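Local atomic coordinates of MAU2 chromatid cohesion factor homolog (Saccharomyces cerevisiae, PDB entry 4XDN), a protein that forms a complex with SCC2 that is required for cohesin to associate with chromosomes, and so takes part in sister chromatid cohesion. Residues E54-K57 against Q58-L62; L136-D139 against L140-R144; Y435-L438 against A439-G442. One frame throughout, in Å; residues are numbered along the deposited sequence.

Contact 1 of 3, residues E54-K57 against Q58-L62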
loop_
_atom_site.group_PDB
_atom_site.type_symbol
_atom_site.label_atom_id
_atom_site.label_comp_id
_atom_site.label_asym_id
_atom_site.label_seq_id
_atom_site.Cartn_x
_atom_site.Cartn_y
_atom_site.Cartn_z
ATOM N N GLU A 54 -1.687 -10.674 -32.203
ATOM C CA GLU A 54 -0.636 -11.221 -33.052
ATOM C C GLU A 54 0.706 -11.228 -32.325
ATOM O O GLU A 54 1.407 -12.239 -32.309
ATOM C CB GLU A 54 -0.533 -10.414 -34.349
ATOM C CG GLU A 54 0.620 -10.813 -35.263
ATOM C CD GLU A 54 0.521 -12.247 -35.751
ATOM O OE1 GLU A 54 -0.579 -12.837 -35.665
ATOM O OE2 GLU A 54 1.545 -12.784 -36.226
ATOM N N GLY A 55 1.052 -10.096 -31.721
ATOM C CA GLY A 55 2.308 -9.974 -31.008
ATOM C C GLY A 55 2.351 -10.870 -29.787
ATOM O O GLY A 55 3.406 -11.382 -29.414
ATOM N N LEU A 56 1.194 -11.062 -29.163
ATOM C CA LEU A 56 1.093 -11.914 -27.984
ATOM C C LEU A 56 1.314 -13.373 -28.368
ATOM O O LEU A 56 1.937 -14.133 -27.626
ATOM C CB LEU A 56 -0.273 -11.736 -27.316
ATOM C CG LEU A 56 -0.423 -12.211 -25.871
ATOM C CD1 LEU A 56 0.477 -11.418 -24.926
ATOM C CD2 LEU A 56 -1.878 -12.100 -25.442
ATOM N N LYS A 57 0.801 -13.754 -29.535
ATOM C CA LYS A 57 0.982 -15.103 -30.058
ATOM C C LYS A 57 2.444 -15.366 -30.392
ATOM O O LYS A 57 2.962 -16.454 -30.145
ATOM C CB LYS A 57 0.119 -15.318 -31.300
ATOM C CG LYS A 57 -1.365 -15.442 -31.005
ATOM C CD LYS A 57 -2.179 -15.590 -32.277
ATOM C CE LYS A 57 -1.933 -16.948 -32.931
ATOM N NZ LYS A 57 -2.765 -17.114 -34.167
ATOM N N GLN A 58 3.105 -14.361 -30.954
ATOM C CA GLN A 58 4.514 -14.479 -31.308
ATOM C C GLN A 58 5.387 -14.552 -30.064
ATOM O O GLN A 58 6.329 -15.343 -30.006
ATOM C CB GLN A 58 4.950 -13.300 -32.179
ATOM C CG GLN A 58 4.207 -13.200 -33.497
ATOM C CD GLN A 58 5.136 -12.989 -34.671
ATOM O OE1 GLN A 58 6.025 -13.803 -34.929
ATOM N NE2 GLN A 58 4.942 -11.889 -35.388
ATOM N N TYR A 59 5.075 -13.722 -29.073
ATOM C CA TYR A 59 5.830 -13.711 -27.828
ATOM C C TYR A 59 5.778 -15.074 -27.152
ATOM O O TYR A 59 6.803 -15.618 -26.753
ATOM C CB TYR A 59 5.296 -12.641 -26.875
ATOM C CG TYR A 59 5.899 -12.717 -25.489
ATOM C CD1 TYR A 59 7.104 -12.091 -25.199
ATOM C CD2 TYR A 59 5.265 -13.418 -24.472
ATOM C CE1 TYR A 59 7.659 -12.160 -23.935
ATOM C CE2 TYR A 59 5.813 -13.494 -23.205
ATOM C CZ TYR A 59 7.010 -12.862 -22.943
ATOM O OH TYR A 59 7.558 -12.936 -21.680
ATOM N N TYR A 60 4.575 -15.620 -27.026
ATOM C CA TYR A 60 4.398 -16.906 -26.372
ATOM C C TYR A 60 4.774 -18.052 -27.309
ATOM O O TYR A 60 5.067 -19.157 -26.857
ATOM C CB TYR A 60 2.956 -17.054 -25.878
ATOM C CG TYR A 60 2.693 -16.372 -24.552
ATOM C CD1 TYR A 60 3.603 -16.468 -23.507
ATOM C CD2 TYR A 60 1.537 -15.631 -24.343
ATOM C CE1 TYR A 60 3.375 -15.851 -22.298
ATOM C CE2 TYR A 60 1.299 -15.008 -23.132
ATOM C CZ TYR A 60 2.225 -15.124 -22.112
ATOM O OH TYR A 60 2.006 -14.514 -20.899
ATOM N N GLY A 61 4.772 -17.783 -28.610
ATOM C CA GLY A 61 5.269 -18.742 -29.576
ATOM C C GLY A 61 6.741 -19.004 -29.321
ATOM O O GLY A 61 7.203 -20.146 -29.375
ATOM N N LEU A 62 7.477 -17.938 -29.027
ATOM C CA LEU A 62 8.896 -18.045 -28.716
ATOM C C LEU A 62 9.117 -18.780 -27.398
ATOM O O LEU A 62 9.982 -19.651 -27.305
ATOM C CB LEU A 62 9.534 -16.657 -28.656
ATOM C CG LEU A 62 9.607 -15.906 -29.990
ATOM C CD1 LEU A 62 9.893 -14.436 -29.755
ATOM C CD2 LEU A 62 10.666 -16.522 -30.894
#
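Gln58 N bonds back to Glu54 O at 3.0 Å, and the next three residues repeat the step. Tyr59 reaches Gly55, Tyr60 reaches Leu56 and Gly61 reaches Lys57, each from amide N to carbonyl O. These i to i+4 bonds mark a regular alpha-helical stretch, close to the start of helix 53-76. The last bond is short but more bent, with an N-H...O angle of 131°. On the buried side, Leu56 and Tyr60 lie side by side and point the same way. Leu56 CD1 meets ring carbon CE2 of Tyr60 at 4.1 Å. On the exposed side, Gln58 CG rests on the carbonyl oxygen of Glu54 at 3.2 Å. The Gln58 chain bends at chi2 (-132°), and the amide comes to the Glu54 carboxylate with the two planes 58° apart. Gln58 NE2 and Glu54 OE2 stay 3.6 Å apart. Tyr59 OH bonds to Met369 N and Glu98 OE1. Tyr60 OH bonds to Asn370 and to the backbone of the partner protein chain. The helix lies against helix 29-45, touched by Tyr59 and Leu62, and the start of helix 369-398, where Leu56 and Tyr60 pack on Met369, with another protein's chain packing on Leu56 and Tyr60.

Contact 2 of 3, residues L136-D139 against L140-R144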
loop_
_atom_site.group_PDB
_atom_site.type_symbol
_atom_site.label_atom_id
_atom_site.label_comp_id
_atom_site.label_asym_id
_atom_site.label_seq_id
_atom_site.Cartn_x
_atom_site.Cartn_y
_atom_site.Cartn_z
ATOM N N LEU A 136 10.326 -24.388 -4.639
ATOM C CA LEU A 136 9.220 -25.169 -4.096
ATOM C C LEU A 136 8.447 -24.425 -3.006
ATOM O O LEU A 136 7.228 -24.568 -2.893
ATOM C CB LEU A 136 9.745 -26.492 -3.529
ATOM C CG LEU A 136 9.332 -27.835 -4.148
ATOM C CD1 LEU A 136 9.171 -27.787 -5.659
ATOM C CD2 LEU A 136 10.370 -28.886 -3.777
ATOM N N LEU A 137 9.160 -23.637 -2.205
ATOM C CA LEU A 137 8.586 -23.047 -1.003
ATOM C C LEU A 137 8.296 -21.551 -1.138
ATOM O O LEU A 137 7.468 -21.013 -0.403
ATOM C CB LEU A 137 9.526 -23.286 0.182
ATOM C CG LEU A 137 9.832 -24.756 0.491
ATOM C CD1 LEU A 137 10.919 -24.859 1.542
ATOM C CD2 LEU A 137 8.582 -25.497 0.944
ATOM N N HIS A 138 8.969 -20.885 -2.076
ATOM C CA HIS A 138 8.816 -19.440 -2.251
ATOM C C HIS A 138 8.204 -19.077 -3.602
ATOM O O HIS A 138 7.116 -18.502 -3.658
ATOM C CB HIS A 138 10.168 -18.740 -2.086
ATOM C CG HIS A 138 10.119 -17.264 -2.317
ATOM N ND1 HIS A 138 10.360 -16.694 -3.553
ATOM C CD2 HIS A 138 9.866 -16.233 -1.475
ATOM C CE1 HIS A 138 10.255 -15.384 -3.459
ATOM N NE2 HIS A 138 9.954 -15.076 -2.206
ATOM N N ASP A 139 8.894 -19.410 -4.689
ATOM C CA ASP A 139 8.464 -18.965 -6.014
ATOM C C ASP A 139 7.129 -19.576 -6.434
ATOM O O ASP A 139 6.218 -18.856 -6.838
ATOM C CB ASP A 139 9.525 -19.290 -7.065
ATOM C CG ASP A 139 10.696 -18.331 -7.031
ATOM O OD1 ASP A 139 11.058 -17.865 -5.935
ATOM O OD2 ASP A 139 11.255 -18.040 -8.109
ATOM N N LEU A 140 7.006 -20.895 -6.334
ATOM C CA LEU A 140 5.809 -21.571 -6.829
ATOM C C LEU A 140 4.556 -21.207 -6.026
ATOM O O LEU A 140 3.521 -20.894 -6.616
ATOM C CB LEU A 140 6.011 -23.089 -6.837
ATOM C CG LEU A 140 6.558 -23.661 -8.151
ATOM C CD1 LEU A 140 7.043 -25.095 -7.975
ATOM C CD2 LEU A 140 5.498 -23.595 -9.242
ATOM N N PRO A 141 4.637 -21.251 -4.684
ATOM C CA PRO A 141 3.468 -20.854 -3.889
ATOM C C PRO A 141 3.025 -19.409 -4.129
ATOM O O PRO A 141 1.823 -19.148 -4.180
ATOM C CB PRO A 141 3.950 -21.041 -2.447
ATOM C CG PRO A 141 5.001 -22.085 -2.539
ATOM C CD PRO A 141 5.703 -21.817 -3.838
ATOM N N LEU A 142 3.976 -18.491 -4.279
ATOM C CA LEU A 142 3.645 -17.083 -4.490
ATOM C C LEU A 142 2.944 -16.861 -5.825
ATOM O O LEU A 142 1.994 -16.083 -5.907
ATOM C CB LEU A 142 4.906 -16.217 -4.416
ATOM C CG LEU A 142 5.450 -15.935 -3.012
ATOM C CD1 LEU A 142 6.790 -15.223 -3.103
ATOM C CD2 LEU A 142 4.464 -15.115 -2.186
ATOM N N MET A 143 3.412 -17.542 -6.867
ATOM C CA MET A 143 2.792 -17.435 -8.184
ATOM C C MET A 143 1.423 -18.101 -8.188
ATOM O O MET A 143 0.476 -17.583 -8.782
ATOM C CB MET A 143 3.679 -18.066 -9.260
ATOM C CG MET A 143 4.692 -17.117 -9.894
ATOM S SD MET A 143 4.006 -15.619 -10.628
ATOM C CE MET A 143 2.475 -16.227 -11.322
ATOM N N ARG A 144 1.327 -19.255 -7.534
ATOM C CA ARG A 144 0.048 -19.929 -7.345
ATOM C C ARG A 144 -0.956 -18.993 -6.685
ATOM O O ARG A 144 -2.090 -18.855 -7.141
ATOM C CB ARG A 144 0.216 -21.182 -6.482
ATOM C CG ARG A 144 0.742 -22.406 -7.210
ATOM C CD ARG A 144 0.838 -23.580 -6.248
ATOM N NE ARG A 144 0.621 -24.870 -6.907
ATOM C CZ ARG A 144 1.580 -25.736 -7.229
ATOM N NH1 ARG A 144 2.855 -25.479 -6.960
ATOM N NH2 ARG A 144 1.259 -26.876 -7.824
#
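His138 swings its ring carbon CG opposite the backbone N (chi1 177°), while Leu142 sets its CG opposite its own carbonyl carbon (chi1 -77°). The two side chains then meet one helical turn apart. Methyl CD1 of Leu142 lies over one face of the imidazole, 3.5 Å from the ring centroid and 19° off the ring normal. This is a CH-pi contact, shifted toward the NE2 side of the ring. The ring's ND1 donates to Asp139 OD1 at 2.7 Å. The bond is nearly straight, and the oxygen lies in the ring plane. The carboxylate is met on its anti side, somewhat out of the carboxylate plane. This His-carboxylate bond, the methyl on the face and the stacked ring of Phe134 probably limit rotation of the imidazole. An alanine in place of His138 is likely to leave Asp139 OD1 without this donor and Leu142 CD1 without the ring face it covers.

The backbone here is the last part of helix 126-144, with a wider pi-type turn at 136-139 and a proline kink. Pro141 has no N-H to give to the preceding turn. Its CD sits 3.3 Å from Leu136 O, and its CG 3.4 Å from Leu137 O. Regular bonding resumes at once: Leu142 N bonds to His138 O at 3.2 Å and Met143 N to Asp139 O at 3.1 Å. On another flank, Leu136 CD1 and Leu140 CD1 touch at 4.1 Å, their side chains pointing the same way. Both face helix 102-119. Leu137 packs on helices 147-165 and 170-189. Asp139 and Met143 also pack on the chain of another protein.

Contact 3 of 3, residues Y435-L438 against A439-G442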
loop_
_atom_site.group_PDB
_atom_site.type_symbol
_atom_site.label_atom_id
_atom_site.label_comp_id
_atom_site.label_asym_id
_atom_site.label_seq_id
_atom_site.Cartn_x
_atom_site.Cartn_y
_atom_site.Cartn_z
ATOM N N TYR A 435 -22.493 4.177 5.387
ATOM C CA TYR A 435 -21.318 4.075 6.244
ATOM C C TYR A 435 -21.265 2.727 6.950
ATOM O O TYR A 435 -20.203 2.119 7.060
ATOM C CB TYR A 435 -21.312 5.201 7.281
ATOM C CG TYR A 435 -20.914 6.556 6.738
ATOM C CD1 TYR A 435 -19.819 6.697 5.895
ATOM C CD2 TYR A 435 -21.630 7.699 7.075
ATOM C CE1 TYR A 435 -19.451 7.933 5.399
ATOM C CE2 TYR A 435 -21.271 8.938 6.582
ATOM C CZ TYR A 435 -20.180 9.050 5.746
ATOM O OH TYR A 435 -19.813 10.281 5.253
ATOM N N THR A 436 -22.419 2.270 7.431
ATOM C CA THR A 436 -22.500 1.014 8.165
ATOM C C THR A 436 -22.077 -0.160 7.289
ATOM O O THR A 436 -21.292 -1.005 7.714
ATOM C CB THR A 436 -23.924 0.760 8.696
ATOM O OG1 THR A 436 -24.352 1.878 9.483
ATOM C CG2 THR A 436 -23.964 -0.500 9.555
ATOM N N ARG A 437 -22.601 -0.208 6.067
ATOM C CA ARG A 437 -22.271 -1.283 5.138
ATOM C C ARG A 437 -20.798 -1.249 4.755
ATOM O O ARG A 437 -20.184 -2.288 4.528
ATOM C CB ARG A 437 -23.135 -1.198 3.877
ATOM C CG ARG A 437 -24.556 -1.712 4.056
ATOM C CD ARG A 437 -25.284 -1.832 2.723
ATOM N NE ARG A 437 -25.281 -0.577 1.969
ATOM C CZ ARG A 437 -24.388 -0.248 1.038
ATOM N NH1 ARG A 437 -23.400 -1.078 0.720
ATOM N NH2 ARG A 437 -24.483 0.920 0.419
ATOM N N LEU A 438 -20.231 -0.050 4.679
ATOM C CA LEU A 438 -18.830 0.090 4.309
ATOM C C LEU A 438 -17.932 -0.350 5.459
ATOM O O LEU A 438 -16.886 -0.968 5.245
ATOM C CB LEU A 438 -18.519 1.532 3.906
ATOM C CG LEU A 438 -17.069 1.825 3.507
ATOM C CD1 LEU A 438 -16.558 0.812 2.503
ATOM C CD2 LEU A 438 -16.952 3.230 2.940
ATOM N N ALA A 439 -18.353 -0.042 6.680
ATOM C CA ALA A 439 -17.593 -0.419 7.865
ATOM C C ALA A 439 -17.682 -1.920 8.143
ATOM O O ALA A 439 -16.927 -2.444 8.963
ATOM C CB ALA A 439 -18.082 0.364 9.072
ATOM N N GLN A 440 -18.597 -2.604 7.460
ATOM C CA GLN A 440 -18.847 -4.022 7.716
ATOM C C GLN A 440 -18.203 -4.925 6.664
ATOM O O GLN A 440 -17.994 -6.111 6.911
ATOM C CB GLN A 440 -20.357 -4.290 7.781
ATOM C CG GLN A 440 -20.959 -4.897 6.516
ATOM C CD GLN A 440 -22.476 -4.937 6.545
ATOM O OE1 GLN A 440 -23.115 -4.231 7.328
ATOM N NE2 GLN A 440 -23.061 -5.768 5.689
ATOM N N SER A 441 -17.897 -4.370 5.494
ATOM C CA SER A 441 -17.307 -5.154 4.410
ATOM C C SER A 441 -15.892 -5.605 4.768
ATOM O O SER A 441 -15.124 -4.854 5.366
ATOM C CB SER A 441 -17.298 -4.349 3.108
ATOM O OG SER A 441 -16.796 -3.042 3.319
ATOM N N GLY A 442 -15.556 -6.834 4.391
ATOM C CA GLY A 442 -14.313 -7.456 4.816
ATOM C C GLY A 442 -13.081 -7.033 4.038
ATOM O O GLY A 442 -11.959 -7.185 4.522
#
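Ser441 OG donates to Leu438 O at 2.8 Å, near the end of helix 432-440, where its bonding weakens. The hydroxyl sits above the carbonyl plane, 35° out of it, so it does not use a lone pair direction. With chi1 at 48°, OG lies between its own backbone N and carbonyl carbon, and this turns it back toward the helix. The Ser441 backbone itself is extended (psi 141°). Thr444 OG1 adds a weak bond to Leu438 O and also bonds to Ser441 O.

The tighter side is formed by Ala439 and Leu438. Ala439 N bonds to Tyr435 O at 2.9 Å, and Ala439 CB rests on that same oxygen at 3.4 Å. Leu438 CD1 comes to 3.9 Å from Ser441 OG, so the hydroxyl has an apolar neighbour as well as its acceptor. Leu438 itself is buried. It packs on Leu418 of helix 415-426 and on Val448 and Ser452 of helix 446-466, while Ala439 touches Leu453. Tyr435 touches the same two helices, and its OH bonds to Gln425.

The opposite character appears at Gln440 and Arg437, which are both exposed. Gln440 lays its chain back over the preceding turn, extended beyond CG, with CG 3.4 Å from Arg437 O. Its OE1 comes no closer to the Arg437 side chain than 4.4 Å, at CG. Arg437 has a long, weak ion pair with Glu434. The backbone is slack here too. Arg437 O takes two weak bonds, from Gln440 N at 3.3 Å and from Ser441 N at 3.2 Å.

With one carbonyl shared by an i+3 and an i+4 amide and the next held by the Ser441 hydroxyl, the helix frays here, as helices often do at a C-terminal end.

In the fold
All three contacts are local, each within one helix of a largely helical chain. Contact 1 lies near the start of its helix, contact 2 in the last turns of a helix, and contact 3 at a helix end. None is wholly core; each has a buried and a more open side. Contact 1 keeps regular backbone bonding and has the closest tie to the partner protein chain. Contact 2 is distorted by a proline and adds a His-carboxylate bond and a methyl over the imidazole face. Contact 3 has one firm backbone bond, two weak ones and a serine hydroxyl bond. Contacts 1 and 2 have centres about 25 Å apart, and helix 81-98 supplies neighbours to both. Contact 3 lies about 33 Å from contact 2, between centres.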